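Local atomic coordinates of Galactose/lactose metabolism regulatory protein GAL80 (Saccharomyces cerevisiae, PDB entry 3BTV), a protein that represses the genes of lactose and galactose metabolism by binding GAL4 and blocking its transcriptional activation when no inducing sugar is present. Residues L28-G33 / I64-R69; T53-P58 / L70-A75; S83-S88 / L110-N115. The protein carries 1 engineered substitution. One frame throughout, in Å; residues are numbered along the deposited sequence.

Overall arrangement
All three contacts lie in the NAD-binding Rossmann fold and, around its parallel sheet, join a loop to a helix (contact 1), a strand to a loop (contact 2) and two helix ends (contact 3). Contacts 1 and 2 are neighbours, with centres about 8 Å apart, and Ile-67 of helix 60-69 joins them by packing against Leu-55 and Ala-75. Contact 3 has its centre about 16 Å from that of contact 2, and the ring of Phe-84 bridges the two by lying against Ala-54 and Tyr-56. Contacts 1 and 3 do not touch; their nearest atoms are about 9 Å apart. Contact 1 includes the loop after the first strand, which in Rossmann folds usually lines the dinucleotide site.

Contact 1. Residues L28-G33 / I64-R69; sequences LNAAKG and IATIQR
In this Rossmann fold the loop 28-33, which follows strand 21-26, rests on helix 60-69, and two side chains of the helix hold it. Thr-66 makes the polar contact. Its OG1 sits anti to its own carbonyl carbon (chi1 -66°) and accepts from the backbone N of Ala-30 at 3.0 Å, along an almost straight line of 176°. The same hydroxyl is bonded to the carbonyl of Thr-62 one turn back, so the loop is tied to an oxygen already anchored on its helix. CG2, the other branch, lies 3.8 Å from the CB of Ala-30 and also approaches Leu-28. A valine here would remove the hydroxyl and would probably cost the Ala-30 N-H its acceptor, loosening the loop.

Arg-69 can be followed outward from CB. CG is anti to the backbone N, and the chain runs extended from there to NE. CG and then CD pass the methyl of Ala-30, with Arg-69 CD 3.8 Å from Ala-30 CB. Beyond it the guanidinium spreads beneath the carbonyl of Ala-30, whose O stands 3.8 Å above the plane, over its centre. Within the loop, Asn-29 OD1 closes an Asx turn by accepting from Ala-31 N at 2.9 Å, the donor lying above the carbonyl plane. At the tip of Arg-69, NH1 reaches the CB of Ala-31 at 3.4 Å.

Contact 2. Residues T53-P58 / L70-A75; sequences TALYSP and LKLSNA
This contact belongs to a beta-alpha-beta crossover: strand 50-56, helix 60-69 and the neighbouring parallel strand 76-78, with residues 70-75 as the return connection. Lys-71 leaves the helix through a Schellman motif, an inverse gamma turn is centred on Leu-72, and a type I turn from Leu-72 to Ala-75 is closed by Ala-75 N bonding Leu-72 O at 3.0 Å. That turn sets the connection down beside Thr-53.

The two backbones meet there without a conventional hydrogen bond between the segments. Thr-53 CA makes a bent CH···O contact with Asn-74 O, 3.3 Å away, and Ala-75 CA in turn offers its hydrogen to Thr-53 O at 3.4 Å, with an angle of 158° at the hydrogen. The carbonyl oxygens of Thr-53 and Asn-74 are both acceptors, so their closeness brings no bond. A chi1 of 67° wedges Thr-53 OG1 between its own N and C, where it bonds Thr-89 O.

Farther along, Leu-55 turns toward the connection, and its CD2 comes within 4.5 Å of Leu-72 CD1, a loose apolar touch beside Ile-67. Backbone bonds from Thr-53 to Thr-76 and from Leu-55 to Phe-78 then carry on the parallel strand pairing with which a Rossmann beta-alpha-beta unit closes.

Contact 3. Residues S83-S88 / L110-N115; sequences SFASSS and LEFSKN
The apolar part of this contact is a close meeting of two small groups. Ala-85, on helix 81-86, directs its methyl at helix 102-112, and its CB lies 3.5 Å from the CB of Phe-112. Phe-112 starts out toward Ala-85, but with CG anti to its carbonyl carbon (chi1 -62°) its ring is carried away from the other segment. The same methyl also approaches the backbone N of Ser-113, so with only an alanine between them the two backbones come close: the CA atoms of Ala-85 and Ser-113 are 4.8 Å apart.

Backbone contact goes with this closeness. Ser-113 CA offers its hydrogen to the carbonyl O of Ala-85 at 3.4 Å, nearly straight at 163°.

The polar atoms come near one another without bonding across the segments. Ser-86 and Asn-115 lie alongside each other, CB to CB at 3.8 Å, Ser-86 OG and Asn-115 CG each lying beside their own backbone N, anti to the carbonyl carbon. Ser-86 OG comes within 3.3 Å of Asn-115 OD1, yet this hydroxyl is bonded to Glu-82 O in its own helix. The backbone oxygens of Ser-86 and Asn-115, at 3.2 Å, are two acceptors and do not attract. The Ser-113 side chain starts away from segment 83-88, and its OG is hydrogen-bonded to Arg-145 NE.

In the Rossmann domain this is where helices 81-86 and 102-112 lean on each other next to the parallel sheet. Phe-84, beside the contact, reaches strand 50-56, while Ser-83 and Ser-87 touch Phe-78 of strand 76-78.

Contact 1. Residues L28-G33 / I64-R69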
ATOM      1  N   LEU B  28      -9.763 -37.222   6.799  1.00 78.01           N
ATOM      2  CA  LEU B  28      -9.777 -37.211   8.257  1.00 80.81           C
ATOM      3  C   LEU B  28      -8.864 -38.297   8.812  1.00 74.66           C
ATOM      4  O   LEU B  28      -9.027 -39.472   8.501  1.00 74.54           O
ATOM      5  CB  LEU B  28     -11.191 -37.416   8.789  1.00 68.74           C
ATOM      6  CG  LEU B  28     -11.240 -37.588  10.304  1.00 74.04           C
ATOM      7  CD1 LEU B  28     -10.541 -36.411  10.992  1.00 63.00           C
ATOM      8  CD2 LEU B  28     -12.681 -37.741  10.777  1.00 61.89           C
ATOM      9  N   ASN B  29      -7.901 -37.899   9.634  1.00 86.06           N
ATOM     10  CA  ASN B  29      -6.971 -38.850  10.223  1.00 69.25           C
ATOM     11  C   ASN B  29      -6.702 -38.519  11.683  1.00 79.28           C
ATOM     12  O   ASN B  29      -6.129 -37.473  11.993  1.00 77.99           O
ATOM     13  CB  ASN B  29      -5.662 -38.862   9.442  1.00 72.89           C
ATOM     14  CG  ASN B  29      -4.686 -39.897   9.960  1.00 86.47           C
ATOM     15  OD1 ASN B  29      -4.836 -40.423  11.067  1.00 82.79           O
ATOM     16  ND2 ASN B  29      -3.673 -40.196   9.160  1.00 79.22           N
ATOM     17  N   ALA B  30      -7.107 -39.417  12.577  1.00 78.87           N
ATOM     18  CA  ALA B  30      -7.013 -39.152  14.011  1.00 83.03           C
ATOM     19  C   ALA B  30      -5.586 -38.889  14.498  1.00 90.00           C
ATOM     20  O   ALA B  30      -5.393 -38.288  15.559  1.00 91.15           O
ATOM     21  CB  ALA B  30      -7.637 -40.283  14.798  1.00 68.77           C
ATOM     22  N   ALA B  31      -4.593 -39.332  13.728  1.00 80.39           N
ATOM     23  CA  ALA B  31      -3.195 -39.190  14.135  1.00 83.97           C
ATOM     24  C   ALA B  31      -2.438 -38.097  13.386  1.00 92.35           C
ATOM     25  O   ALA B  31      -1.377 -37.661  13.826  1.00105.76           O
ATOM     26  CB  ALA B  31      -2.469 -40.512  13.990  1.00 85.82           C
ATOM     27  N   LYS B  32      -2.981 -37.657  12.258  1.00 91.05           N
ATOM     28  CA  LYS B  32      -2.261 -36.740  11.385  1.00 91.37           C
ATOM     29  C   LYS B  32      -3.224 -35.859  10.591  1.00106.08           C
ATOM     30  O   LYS B  32      -4.379 -36.227  10.374  1.00 90.82           O
ATOM     31  CB  LYS B  32      -1.359 -37.535  10.433  1.00108.71           C
ATOM     32  CG  LYS B  32      -0.282 -36.718   9.730  1.00129.96           C
ATOM     33  CD  LYS B  32       0.657 -37.616   8.930  1.00134.05           C
ATOM     34  CE  LYS B  32       1.754 -36.812   8.242  1.00130.59           C
ATOM     35  NZ  LYS B  32       2.666 -37.676   7.442  1.00120.33           N
ATOM     36  N   GLY B  33      -2.744 -34.692  10.164  1.00102.00           N
ATOM     37  CA  GLY B  33      -3.547 -33.792   9.356  1.00 74.60           C
ATOM     38  C   GLY B  33      -4.253 -32.716  10.157  1.00 78.97           C
ATOM     39  O   GLY B  33      -4.153 -32.665  11.382  1.00 81.30           O
ATOM     40  N   ILE B  64     -10.041 -47.137   9.265  1.00100.93           N
ATOM     41  CA  ILE B  64     -10.438 -48.058  10.324  1.00 94.28           C
ATOM     42  C   ILE B  64      -9.818 -47.660  11.660  1.00 97.95           C
ATOM     43  O   ILE B  64     -10.498 -47.624  12.687  1.00 96.91           O
ATOM     44  CB  ILE B  64     -10.023 -49.499   9.979  1.00100.39           C
ATOM     45  CG1 ILE B  64     -10.954 -50.067   8.910  1.00 92.66           C
ATOM     46  CG2 ILE B  64     -10.046 -50.373  11.217  1.00 95.55           C
ATOM     47  CD1 ILE B  64     -10.361 -51.203   8.131  1.00 81.15           C
ATOM     48  N   ALA B  65      -8.523 -47.363  11.640  1.00 81.98           N
ATOM     49  CA  ALA B  65      -7.831 -46.894  12.831  1.00 81.58           C
ATOM     50  C   ALA B  65      -8.563 -45.697  13.442  1.00 81.47           C
ATOM     51  O   ALA B  65      -8.865 -45.686  14.636  1.00 97.03           O
ATOM     52  CB  ALA B  65      -6.395 -46.517  12.489  1.00 84.52           C
ATOM     53  N   THR B  66      -8.849 -44.701  12.608  1.00 74.12           N
ATOM     54  CA  THR B  66      -9.490 -43.457  13.047  1.00 66.46           C
ATOM     55  C   THR B  66     -10.893 -43.700  13.596  1.00 81.37           C
ATOM     56  O   THR B  66     -11.283 -43.125  14.618  1.00 78.44           O
ATOM     57  CB  THR B  66      -9.586 -42.432  11.889  1.00 77.83           C
ATOM     58  OG1 THR B  66      -8.270 -42.009  11.505  1.00 77.57           O
ATOM     59  CG2 THR B  66     -10.415 -41.218  12.310  1.00 65.28           C
ATOM     60  N   ILE B  67     -11.651 -44.550  12.910  1.00 86.45           N
ATOM     61  CA  ILE B  67     -13.015 -44.838  13.318  1.00 90.94           C
ATOM     62  C   ILE B  67     -12.989 -45.464  14.700  1.00 96.59           C
ATOM     63  O   ILE B  67     -13.925 -45.318  15.484  1.00105.91           O
ATOM     64  CB  ILE B  67     -13.721 -45.788  12.328  1.00 99.45           C
ATOM     65  CG1 ILE B  67     -13.699 -45.200  10.916  1.00 82.75           C
ATOM     66  CG2 ILE B  67     -15.154 -46.044  12.764  1.00102.97           C
ATOM     67  CD1 ILE B  67     -14.376 -46.068   9.878  1.00 96.11           C
ATOM     68  N   GLN B  68     -11.896 -46.153  14.996  1.00 86.82           N
ATOM     69  CA  GLN B  68     -11.737 -46.800  16.286  1.00100.13           C
ATOM     70  C   GLN B  68     -11.187 -45.813  17.306  1.00103.57           C
ATOM     71  O   GLN B  68     -11.762 -45.622  18.378  1.00104.31           O
ATOM     72  CB  GLN B  68     -10.805 -48.004  16.156  1.00108.78           C
ATOM     73  CG  GLN B  68     -10.895 -48.987  17.302  1.00117.96           C
ATOM     74  CD  GLN B  68     -10.253 -50.313  16.966  1.00135.73           C
ATOM     75  OE1 GLN B  68      -9.639 -50.466  15.910  1.00142.75           O
ATOM     76  NE2 GLN B  68     -10.392 -51.284  17.863  1.00132.10           N
ATOM     77  N   ARG B  69     -10.073 -45.180  16.955  1.00102.29           N
ATOM     78  CA  ARG B  69      -9.387 -44.258  17.852  1.00101.82           C
ATOM     79  C   ARG B  69     -10.277 -43.093  18.277  1.00105.36           C
ATOM     80  O   ARG B  69      -9.995 -42.417  19.265  1.00105.88           O
ATOM     81  CB  ARG B  69      -8.102 -43.744  17.197  1.00102.35           C
ATOM     82  CG  ARG B  69      -7.360 -42.698  18.012  1.00102.41           C
ATOM     83  CD  ARG B  69      -5.972 -42.455  17.450  1.00105.14           C
ATOM     84  NE  ARG B  69      -5.294 -41.358  18.133  1.00117.51           N
ATOM     85  CZ  ARG B  69      -4.022 -41.025  17.934  1.00117.63           C
ATOM     86  NH1 ARG B  69      -3.281 -41.712  17.071  1.00108.22           N
ATOM     87  NH2 ARG B  69      -3.488 -40.006  18.600  1.00101.88           N
TER

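Contact 2. Residues T53-P58 / L70-A75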
ATOM      1  N   THR B  53     -20.831 -40.991   9.296  1.00 87.28           N
ATOM      2  CA  THR B  53     -21.293 -42.332   8.967  1.00 91.43           C
ATOM      3  C   THR B  53     -20.389 -43.024   7.951  1.00 89.66           C
ATOM      4  O   THR B  53     -20.509 -44.225   7.718  1.00 84.15           O
ATOM      5  CB  THR B  53     -22.728 -42.306   8.408  1.00 99.44           C
ATOM      6  OG1 THR B  53     -22.735 -41.646   7.136  1.00101.10           O
ATOM      7  CG2 THR B  53     -23.662 -41.579   9.368  1.00 85.89           C
ATOM      8  N   ALA B  54     -19.488 -42.263   7.344  1.00 92.77           N
ATOM      9  CA  ALA B  54     -18.592 -42.815   6.338  1.00 87.65           C
ATOM     10  C   ALA B  54     -17.223 -42.154   6.403  1.00 93.64           C
ATOM     11  O   ALA B  54     -17.087 -41.031   6.884  1.00102.30           O
ATOM     12  CB  ALA B  54     -19.189 -42.654   4.957  1.00 89.73           C
ATOM     13  N   LEU B  55     -16.208 -42.854   5.905  1.00 81.30           N
ATOM     14  CA  LEU B  55     -14.839 -42.358   5.970  1.00 78.54           C
ATOM     15  C   LEU B  55     -14.043 -43.048   4.876  1.00 93.74           C
ATOM     16  O   LEU B  55     -14.213 -44.247   4.655  1.00 87.01           O
ATOM     17  CB  LEU B  55     -14.235 -42.699   7.332  1.00 84.32           C
ATOM     18  CG  LEU B  55     -13.389 -41.655   8.048  1.00 81.47           C
ATOM     19  CD1 LEU B  55     -14.262 -40.498   8.479  1.00 88.60           C
ATOM     20  CD2 LEU B  55     -12.688 -42.265   9.251  1.00 79.74           C
ATOM     21  N   TYR B  56     -13.180 -42.310   4.186  1.00 85.49           N
ATOM     22  CA  TYR B  56     -12.355 -42.935   3.154  1.00 88.59           C
ATOM     23  C   TYR B  56     -10.956 -42.358   3.034  1.00 76.42           C
ATOM     24  O   TYR B  56     -10.747 -41.164   3.189  1.00 75.97           O
ATOM     25  CB  TYR B  56     -13.031 -42.879   1.782  1.00 88.15           C
ATOM     26  CG  TYR B  56     -12.078 -43.196   0.649  1.00 86.34           C
ATOM     27  CD1 TYR B  56     -11.787 -44.513   0.306  1.00 98.87           C
ATOM     28  CD2 TYR B  56     -11.453 -42.180  -0.065  1.00 90.97           C
ATOM     29  CE1 TYR B  56     -10.908 -44.811  -0.725  1.00 89.74           C
ATOM     30  CE2 TYR B  56     -10.572 -42.469  -1.096  1.00 94.86           C
ATOM     31  CZ  TYR B  56     -10.305 -43.787  -1.423  1.00 96.20           C
ATOM     32  OH  TYR B  56      -9.432 -44.075  -2.445  1.00 94.86           O
ATOM     33  N   SER B  57     -10.006 -43.234   2.739  1.00 81.00           N
ATOM     34  CA  SER B  57      -8.657 -42.827   2.371  1.00 90.69           C
ATOM     35  C   SER B  57      -7.994 -43.989   1.635  1.00 99.71           C
ATOM     36  O   SER B  57      -8.456 -45.131   1.728  1.00103.54           O
ATOM     37  CB  SER B  57      -7.845 -42.421   3.606  1.00 87.18           C
ATOM     38  OG  SER B  57      -7.630 -43.519   4.472  1.00 97.95           O
ATOM     39  N   PRO B  58      -6.918 -43.703   0.887  1.00 93.44           N
ATOM     40  CA  PRO B  58      -6.205 -44.761   0.169  1.00 96.72           C
ATOM     41  C   PRO B  58      -5.867 -45.912   1.109  1.00104.12           C
ATOM     42  O   PRO B  58      -6.328 -47.033   0.889  1.00101.40           O
ATOM     43  CB  PRO B  58      -4.931 -44.062  -0.303  1.00101.23           C
ATOM     44  CG  PRO B  58      -5.315 -42.628  -0.416  1.00 99.89           C
ATOM     45  CD  PRO B  58      -6.295 -42.382   0.695  1.00 85.92           C
ATOM     46  N   LEU B  70     -11.356 -42.867  17.535  1.00104.49           N
ATOM     47  CA  LEU B  70     -12.267 -41.773  17.845  1.00 98.08           C
ATOM     48  C   LEU B  70     -13.628 -42.255  18.329  1.00 94.08           C
ATOM     49  O   LEU B  70     -14.467 -41.447  18.725  1.00 91.87           O
ATOM     50  CB  LEU B  70     -12.444 -40.853  16.633  1.00 93.30           C
ATOM     51  CG  LEU B  70     -11.234 -40.001  16.262  1.00 88.75           C
ATOM     52  CD1 LEU B  70     -11.549 -39.116  15.065  1.00 70.99           C
ATOM     53  CD2 LEU B  70     -10.790 -39.167  17.456  1.00 85.46           C
ATOM     54  N   LYS B  71     -13.847 -43.566  18.290  1.00106.92           N
ATOM     55  CA  LYS B  71     -15.115 -44.145  18.731  1.00114.67           C
ATOM     56  C   LYS B  71     -16.284 -43.712  17.844  1.00105.16           C
ATOM     57  O   LYS B  71     -17.351 -43.347  18.344  1.00 99.71           O
ATOM     58  CB  LYS B  71     -15.404 -43.754  20.182  1.00125.53           C
ATOM     59  CG  LYS B  71     -14.369 -44.228  21.184  1.00129.26           C
ATOM     60  CD  LYS B  71     -14.551 -45.697  21.500  1.00138.24           C
ATOM     61  CE  LYS B  71     -13.613 -46.131  22.608  1.00137.19           C
ATOM     62  NZ  LYS B  71     -12.192 -45.891  22.239  1.00130.92           N
ATOM     63  N   LEU B  72     -16.082 -43.751  16.531  1.00 97.18           N
ATOM     64  CA  LEU B  72     -17.124 -43.362  15.585  1.00 95.68           C
ATOM     65  C   LEU B  72     -18.001 -44.567  15.248  1.00105.59           C
ATOM     66  O   LEU B  72     -17.858 -45.169  14.184  1.00104.65           O
ATOM     67  CB  LEU B  72     -16.497 -42.786  14.315  1.00 86.22           C
ATOM     68  CG  LEU B  72     -15.280 -41.879  14.537  1.00 91.12           C
ATOM     69  CD1 LEU B  72     -14.621 -41.486  13.214  1.00 89.27           C
ATOM     70  CD2 LEU B  72     -15.661 -40.643  15.341  1.00 81.63           C
ATOM     71  N   SER B  73     -18.911 -44.905  16.157  1.00108.83           N
ATOM     72  CA  SER B  73     -19.672 -46.151  16.063  1.00123.21           C
ATOM     73  C   SER B  73     -20.710 -46.172  14.938  1.00127.61           C
ATOM     74  O   SER B  73     -21.454 -47.142  14.791  1.00121.75           O
ATOM     75  CB  SER B  73     -20.341 -46.474  17.401  1.00112.01           C
ATOM     76  OG  SER B  73     -21.247 -45.452  17.772  1.00102.14           O
ATOM     77  N   ASN B  74     -20.762 -45.103  14.148  1.00119.00           N
ATOM     78  CA  ASN B  74     -21.651 -45.065  12.992  1.00 99.68           C
ATOM     79  C   ASN B  74     -20.882 -45.029  11.681  1.00 93.31           C
ATOM     80  O   ASN B  74     -21.460 -45.191  10.606  1.00 95.03           O
ATOM     81  CB  ASN B  74     -22.599 -43.873  13.068  1.00 93.91           C
ATOM     82  CG  ASN B  74     -23.710 -44.081  14.065  1.00114.89           C
ATOM     83  OD1 ASN B  74     -24.873 -43.795  13.780  1.00119.40           O
ATOM     84  ND2 ASN B  74     -23.366 -44.593  15.241  1.00129.19           N
ATOM     85  N   ALA B  75     -19.574 -44.821  11.778  1.00103.50           N
ATOM     86  CA  ALA B  75     -18.729 -44.695  10.598  1.00106.66           C
ATOM     87  C   ALA B  75     -18.192 -46.041  10.134  1.00110.87           C
ATOM     88  O   ALA B  75     -17.661 -46.819  10.926  1.00113.94           O
ATOM     89  CB  ALA B  75     -17.580 -43.732  10.868  1.00111.55           C
TER

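Contact 3. Residues S83-S88 / L110-N115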
ATOM      1  N   SER B  83     -17.092 -47.012  -3.841  1.00 96.62           N
ATOM      2  CA  SER B  83     -17.979 -47.460  -2.777  1.00101.58           C
ATOM      3  C   SER B  83     -18.361 -46.284  -1.880  1.00107.96           C
ATOM      4  O   SER B  83     -19.541 -46.043  -1.621  1.00102.94           O
ATOM      5  CB  SER B  83     -17.311 -48.563  -1.956  1.00106.67           C
ATOM      6  OG  SER B  83     -16.023 -48.162  -1.519  1.00116.29           O
ATOM      7  N   PHE B  84     -17.356 -45.547  -1.420  1.00108.00           N
ATOM      8  CA  PHE B  84     -17.579 -44.363  -0.592  1.00 95.29           C
ATOM      9  C   PHE B  84     -18.623 -43.428  -1.207  1.00100.00           C
ATOM     10  O   PHE B  84     -19.629 -43.102  -0.573  1.00 90.07           O
ATOM     11  CB  PHE B  84     -16.256 -43.616  -0.362  1.00 88.73           C
ATOM     12  CG  PHE B  84     -16.384 -42.372   0.489  1.00 84.63           C
ATOM     13  CD1 PHE B  84     -16.388 -42.457   1.877  1.00 78.84           C
ATOM     14  CD2 PHE B  84     -16.479 -41.118  -0.100  1.00 81.40           C
ATOM     15  CE1 PHE B  84     -16.497 -41.323   2.661  1.00 81.76           C
ATOM     16  CE2 PHE B  84     -16.585 -39.961   0.683  1.00 79.99           C
ATOM     17  CZ  PHE B  84     -16.593 -40.063   2.065  1.00 78.04           C
ATOM     18  N   ALA B  85     -18.384 -43.013  -2.449  1.00 99.98           N
ATOM     19  CA  ALA B  85     -19.227 -42.017  -3.110  1.00 97.37           C
ATOM     20  C   ALA B  85     -20.620 -42.541  -3.451  1.00 92.81           C
ATOM     21  O   ALA B  85     -21.580 -41.769  -3.519  1.00 98.26           O
ATOM     22  CB  ALA B  85     -18.541 -41.491  -4.365  1.00 93.95           C
ATOM     23  N   SER B  86     -20.722 -43.849  -3.672  1.00 86.71           N
ATOM     24  CA  SER B  86     -21.982 -44.471  -4.050  1.00100.90           C
ATOM     25  C   SER B  86     -22.894 -44.667  -2.847  1.00117.48           C
ATOM     26  O   SER B  86     -24.117 -44.588  -2.967  1.00124.48           O
ATOM     27  CB  SER B  86     -21.727 -45.813  -4.736  1.00103.07           C
ATOM     28  OG  SER B  86     -20.953 -45.639  -5.911  1.00117.07           O
ATOM     29  N   SER B  87     -22.292 -44.922  -1.688  1.00111.13           N
ATOM     30  CA  SER B  87     -23.050 -45.181  -0.469  1.00107.36           C
ATOM     31  C   SER B  87     -24.217 -44.214  -0.311  1.00100.47           C
ATOM     32  O   SER B  87     -24.134 -43.057  -0.713  1.00 91.04           O
ATOM     33  CB  SER B  87     -22.142 -45.106   0.761  1.00 99.85           C
ATOM     34  OG  SER B  87     -22.879 -45.322   1.957  1.00102.61           O
ATOM     35  N   SER B  88     -25.306 -44.699   0.274  1.00101.49           N
ATOM     36  CA  SER B  88     -26.475 -43.868   0.516  1.00 98.09           C
ATOM     37  C   SER B  88     -26.585 -43.515   1.992  1.00 96.80           C
ATOM     38  O   SER B  88     -27.553 -42.885   2.418  1.00101.33           O
ATOM     39  CB  SER B  88     -27.741 -44.576   0.042  1.00106.21           C
ATOM     40  OG  SER B  88     -27.755 -45.927   0.473  1.00112.58           O
ATOM     41  N   LEU B 110     -17.887 -37.105  -7.647  1.00 78.17           N
ATOM     42  CA  LEU B 110     -19.164 -36.534  -8.054  1.00 73.14           C
ATOM     43  C   LEU B 110     -19.888 -37.474  -9.010  1.00 84.43           C
ATOM     44  O   LEU B 110     -21.116 -37.567  -8.995  1.00101.26           O
ATOM     45  CB  LEU B 110     -18.964 -35.174  -8.717  1.00 71.24           C
ATOM     46  CG  LEU B 110     -18.894 -33.978  -7.775  1.00 78.89           C
ATOM     47  CD1 LEU B 110     -18.454 -32.747  -8.528  1.00 71.50           C
ATOM     48  CD2 LEU B 110     -20.249 -33.754  -7.101  1.00 79.03           C
ATOM     49  N   GLU B 111     -19.124 -38.175  -9.839  1.00 85.13           N
ATOM     50  CA  GLU B 111     -19.721 -39.108 -10.786  1.00 81.18           C
ATOM     51  C   GLU B 111     -20.327 -40.315 -10.076  1.00 92.77           C
ATOM     52  O   GLU B 111     -21.478 -40.666 -10.328  1.00102.66           O
ATOM     53  CB  GLU B 111     -18.709 -39.544 -11.845  1.00 91.56           C
ATOM     54  CG  GLU B 111     -19.333 -40.291 -13.016  1.00 94.55           C
ATOM     55  CD  GLU B 111     -20.281 -39.422 -13.829  1.00113.39           C
ATOM     56  OE1 GLU B 111     -20.382 -38.213 -13.531  1.00121.54           O
ATOM     57  OE2 GLU B 111     -20.921 -39.947 -14.767  1.00124.34           O
ATOM     58  N   PHE B 112     -19.555 -40.949  -9.192  1.00101.04           N
ATOM     59  CA  PHE B 112     -20.062 -42.085  -8.420  1.00100.14           C
ATOM     60  C   PHE B 112     -21.182 -41.614  -7.497  1.00 85.54           C
ATOM     61  O   PHE B 112     -22.075 -42.378  -7.134  1.00101.10           O
ATOM     62  CB  PHE B 112     -18.950 -42.723  -7.582  1.00112.19           C
ATOM     63  CG  PHE B 112     -17.811 -43.282  -8.391  1.00120.58           C
ATOM     64  CD1 PHE B 112     -16.533 -42.753  -8.271  1.00108.88           C
ATOM     65  CD2 PHE B 112     -18.014 -44.345  -9.261  1.00119.59           C
ATOM     66  CE1 PHE B 112     -15.480 -43.268  -9.010  1.00114.48           C
ATOM     67  CE2 PHE B 112     -16.968 -44.864 -10.002  1.00111.06           C
ATOM     68  CZ  PHE B 112     -15.699 -44.327  -9.876  1.00113.89           C
ATOM     69  N   SER B 113     -21.109 -40.341  -7.117  1.00 85.62           N
ATOM     70  CA  SER B 113     -22.096 -39.718  -6.242  1.00 79.01           C
ATOM     71  C   SER B 113     -23.523 -39.948  -6.721  1.00101.98           C
ATOM     72  O   SER B 113     -24.473 -39.876  -5.937  1.00 93.97           O
ATOM     73  CB  SER B 113     -21.836 -38.213  -6.166  1.00 80.79           C
ATOM     74  OG  SER B 113     -23.026 -37.509  -5.852  1.00109.20           O
ATOM     75  N   LYS B 114     -23.671 -40.212  -8.013  1.00101.01           N
ATOM     76  CA  LYS B 114     -24.993 -40.320  -8.612  1.00106.86           C
ATOM     77  C   LYS B 114     -25.780 -41.504  -8.062  1.00 99.80           C
ATOM     78  O   LYS B 114     -27.004 -41.536  -8.161  1.00104.97           O
ATOM     79  CB  LYS B 114     -24.891 -40.350 -10.140  1.00107.51           C
ATOM     80  CG  LYS B 114     -24.217 -39.096 -10.698  1.00104.34           C
ATOM     81  CD  LYS B 114     -24.318 -38.986 -12.212  1.00116.34           C
ATOM     82  CE  LYS B 114     -23.821 -37.619 -12.683  1.00111.92           C
ATOM     83  NZ  LYS B 114     -23.851 -37.479 -14.167  1.00119.26           N
ATOM     84  N   ASN B 115     -25.072 -42.455  -7.454  1.00109.60           N
ATOM     85  CA  ASN B 115     -25.699 -43.633  -6.850  1.00 98.29           C
ATOM     86  C   ASN B 115     -26.189 -43.368  -5.427  1.00104.61           C
ATOM     87  O   ASN B 115     -26.698 -44.269  -4.754  1.00113.55           O
ATOM     88  CB  ASN B 115     -24.726 -44.818  -6.844  1.00 98.91           C
ATOM     89  CG  ASN B 115     -24.167 -45.124  -8.219  1.00123.81           C
ATOM     90  OD1 ASN B 115     -23.154 -45.810  -8.350  1.00130.87           O
ATOM     91  ND2 ASN B 115     -24.828 -44.614  -9.253  1.00133.36           N
TER